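Local coordinates for putative methyltransferase protein (Bacteroides fragilis, PDB 5BP9) that binds S-adenosyl-L-homocysteine and probably acts as an S-adenosylmethionine-dependent methyltransferase, at residues Ile54-His59 with Gln232-Gln237. Sequence-based numbering, arbitrary orientation. Where two conformers were deposited one is given.
Sequences IADFYH and QYKDIQ
Asp56 of helix 49-60 meets Tyr233 and Lys234, neighbours at the tip of a beta hairpin in the four-stranded antiparallel sheet, through one carboxylate oxygen that both of them grip. Two direct polar bonds carry the contact. Tyr233 OH donates to Asp56 OD2 at 2.6 Å, on the anti lone pair of that oxygen, which lies at the edge of the phenol ring, the carboxylate turned 76° from the ring plane. Lys234 NZ closes a salt bridge to Asp56 OD2 at 2.8 Å, on the syn lone pair, the two side chains reaching for each other from opposite directions. A water adds an indirect link: it donates to Asp56 OD1 at 2.9 Å and accepts from Lys234 NZ at 3.2 Å. Asp56 OD1 also forms a salt bridge with Arg60, one helical turn on.

Within the hairpin, the lysine chain is extended beyond CG, and Lys234 CG packs 3.7 Å above one face of the Tyr233 ring, toward its rim. The ring also rests on Pro49, Ala52 and Ala53, earlier in the same helix. The type II' turn from Tyr233 to Ile236 is closed by Ile236 N to Tyr233 O at 2.8 Å. Gln232 NE2 donates to Lys234 O at 2.9 Å, nearly in line with the carbonyl bond.

The contact is structural, the Tyr233 side chain about 13 Å from the bound S-adenosyl-L-homocysteine. With phenol, ammonium and guanidinium around it, the Asp56 carboxylate is probably kept ionised, and links this turn of the helix to the hairpin by charge and hydrogen bonding, alongside the apolar packing.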
loop_
_atom_site.group_PDB
_atom_site.type_symbol
_atom_site.label_atom_id
_atom_site.label_comp_id
_atom_site.label_asym_id
_atom_site.label_seq_id
_atom_site.Cartn_x
_atom_site.Cartn_y
_atom_site.Cartn_z
ATOM N N ILE A 54 11.871 3.801 10.161
ATOM C CA ILE A 54 12.257 2.433 9.813
ATOM C C ILE A 54 13.772 2.278 9.919
ATOM O O ILE A 54 14.247 1.273 10.484
ATOM C CB ILE A 54 11.721 2.059 8.383
ATOM C CG1 ILE A 54 10.206 1.840 8.456
ATOM C CG2 ILE A 54 12.416 0.815 7.786
ATOM C CD1 ILE A 54 9.499 1.792 7.108
ATOM N N ALA A 55 14.523 3.238 9.381
ATOM C CA ALA A 55 15.996 3.183 9.431
ATOM C C ALA A 55 16.538 3.287 10.853
ATOM O O ALA A 55 17.440 2.520 11.235
ATOM C CB ALA A 55 16.591 4.246 8.522
ATOM N N ASP A 56 15.962 4.161 11.673
ATOM C CA ASP A 56 16.366 4.217 13.083
ATOM C C ASP A 56 16.179 2.877 13.775
ATOM O O ASP A 56 17.084 2.392 14.478
ATOM C CB ASP A 56 15.574 5.280 13.835
ATOM C CG ASP A 56 16.335 6.525 14.075
ATOM O OD1 ASP A 56 17.477 6.684 13.572
ATOM O OD2 ASP A 56 15.750 7.372 14.783
ATOM N N PHE A 57 15.011 2.274 13.583
ATOM C CA PHE A 57 14.704 1.011 14.228
ATOM C C PHE A 57 15.605 -0.120 13.717
ATOM O O PHE A 57 16.067 -0.974 14.494
ATOM C CB PHE A 57 13.241 0.630 14.024
ATOM C CG PHE A 57 12.794 -0.517 14.889
ATOM C CD1 PHE A 57 12.444 -0.303 16.217
ATOM C CD2 PHE A 57 12.746 -1.811 14.383
ATOM C CE1 PHE A 57 12.042 -1.354 17.021
ATOM C CE2 PHE A 57 12.340 -2.863 15.183
ATOM C CZ PHE A 57 11.986 -2.633 16.503
ATOM N N TYR A 58 15.860 -0.135 12.414
ATOM C CA TYR A 58 16.711 -1.165 11.854
ATOM C C TYR A 58 18.149 -1.037 12.391
ATOM O O TYR A 58 18.769 -2.035 12.785
ATOM C CB TYR A 58 16.722 -1.114 10.314
ATOM C CG TYR A 58 17.711 -2.135 9.789
ATOM C CD1 TYR A 58 17.413 -3.496 9.852
ATOM C CD2 TYR A 58 18.947 -1.750 9.344
ATOM C CE1 TYR A 58 18.331 -4.450 9.442
ATOM C CE2 TYR A 58 19.891 -2.696 8.927
ATOM C CZ TYR A 58 19.570 -4.027 8.973
ATOM O OH TYR A 58 20.484 -4.954 8.563
ATOM N N HIS A 59 18.691 0.172 12.359
ATOM C CA HIS A 59 20.090 0.369 12.742
ATOM C C HIS A 59 20.275 0.320 14.256
ATOM O O HIS A 59 21.309 -0.171 14.713
ATOM C CB HIS A 59 20.649 1.665 12.146
ATOM C CG HIS A 59 20.769 1.646 10.651
ATOM N ND1 HIS A 59 21.672 0.841 9.987
ATOM C CD2 HIS A 59 20.129 2.363 9.694
ATOM C CE1 HIS A 59 21.559 1.038 8.684
ATOM N NE2 HIS A 59 20.623 1.953 8.480
ATOM N N GLN A 232 5.429 13.026 10.428
ATOM C CA GLN A 232 6.605 13.662 11.022
ATOM C C GLN A 232 7.350 12.630 11.869
ATOM O O GLN A 232 6.724 11.882 12.589
ATOM C CB GLN A 232 6.207 14.866 11.880
ATOM C CG GLN A 232 7.388 15.494 12.619
ATOM C CD GLN A 232 6.989 16.554 13.597
ATOM O OE1 GLN A 232 5.826 16.902 13.726
ATOM N NE2 GLN A 232 7.969 17.062 14.323
ATOM N N TYR A 233 8.679 12.618 11.769
ATOM C CA TYR A 233 9.526 11.758 12.605
ATOM C C TYR A 233 10.693 12.595 13.064
ATOM O O TYR A 233 11.459 13.074 12.233
ATOM C CB TYR A 233 10.033 10.532 11.831
ATOM C CG TYR A 233 10.881 9.631 12.704
ATOM C CD1 TYR A 233 10.301 8.898 13.730
ATOM C CD2 TYR A 233 12.266 9.580 12.558
ATOM C CE1 TYR A 233 11.086 8.102 14.579
ATOM C CE2 TYR A 233 13.057 8.801 13.410
ATOM C CZ TYR A 233 12.453 8.048 14.406
ATOM O OH TYR A 233 13.168 7.272 15.295
ATOM N N LYS A 234 10.812 12.806 14.390
ATOM C CA LYS A 234 11.827 13.716 14.934
ATOM C C LYS A 234 11.622 15.072 14.236
ATOM O O LYS A 234 10.511 15.592 14.305
ATOM C CB LYS A 234 13.234 13.103 14.813
ATOM C CG LYS A 234 13.362 11.806 15.602
ATOM C CD LYS A 234 14.781 11.300 15.589
ATOM C CE LYS A 234 14.976 10.086 16.472
ATOM N NZ LYS A 234 16.363 9.551 16.379
ATOM N N ASP A 235 12.633 15.599 13.537
ATOM C CA ASP A 235 12.542 16.861 12.805
ATOM C C ASP A 235 12.462 16.648 11.288
ATOM O O ASP A 235 12.788 17.547 10.496
ATOM C CB ASP A 235 13.708 17.786 13.176
ATOM C CG ASP A 235 15.075 17.225 12.800
ATOM O OD1 ASP A 235 15.185 16.026 12.480
ATOM O OD2 ASP A 235 16.055 18.001 12.856
ATOM N N ILE A 236 12.046 15.448 10.894
ATOM C CA ILE A 236 11.812 15.152 9.481
ATOM C C ILE A 236 10.321 15.279 9.180
ATOM O O ILE A 236 9.493 14.550 9.720
ATOM C CB ILE A 236 12.304 13.746 9.110
ATOM C CG1 ILE A 236 13.804 13.644 9.415
ATOM C CG2 ILE A 236 12.047 13.439 7.641
ATOM C CD1 ILE A 236 14.307 12.245 9.405
ATOM N N GLN A 237 10.013 16.256 8.327
ATOM C CA GLN A 237 8.643 16.547 7.903
ATOM C C GLN A 237 8.380 16.013 6.488
ATOM O O GLN A 237 9.063 16.367 5.537
ATOM C CB GLN A 237 8.379 18.059 7.972
ATOM C CG GLN A 237 6.936 18.481 7.697
ATOM C CD GLN A 237 5.970 18.156 8.830
ATOM O OE1 GLN A 237 6.376 18.000 9.982
ATOM N NE2 GLN A 237 4.665 18.053 8.493
HETATM O O HOH W 1 17.388 9.522 13.316
#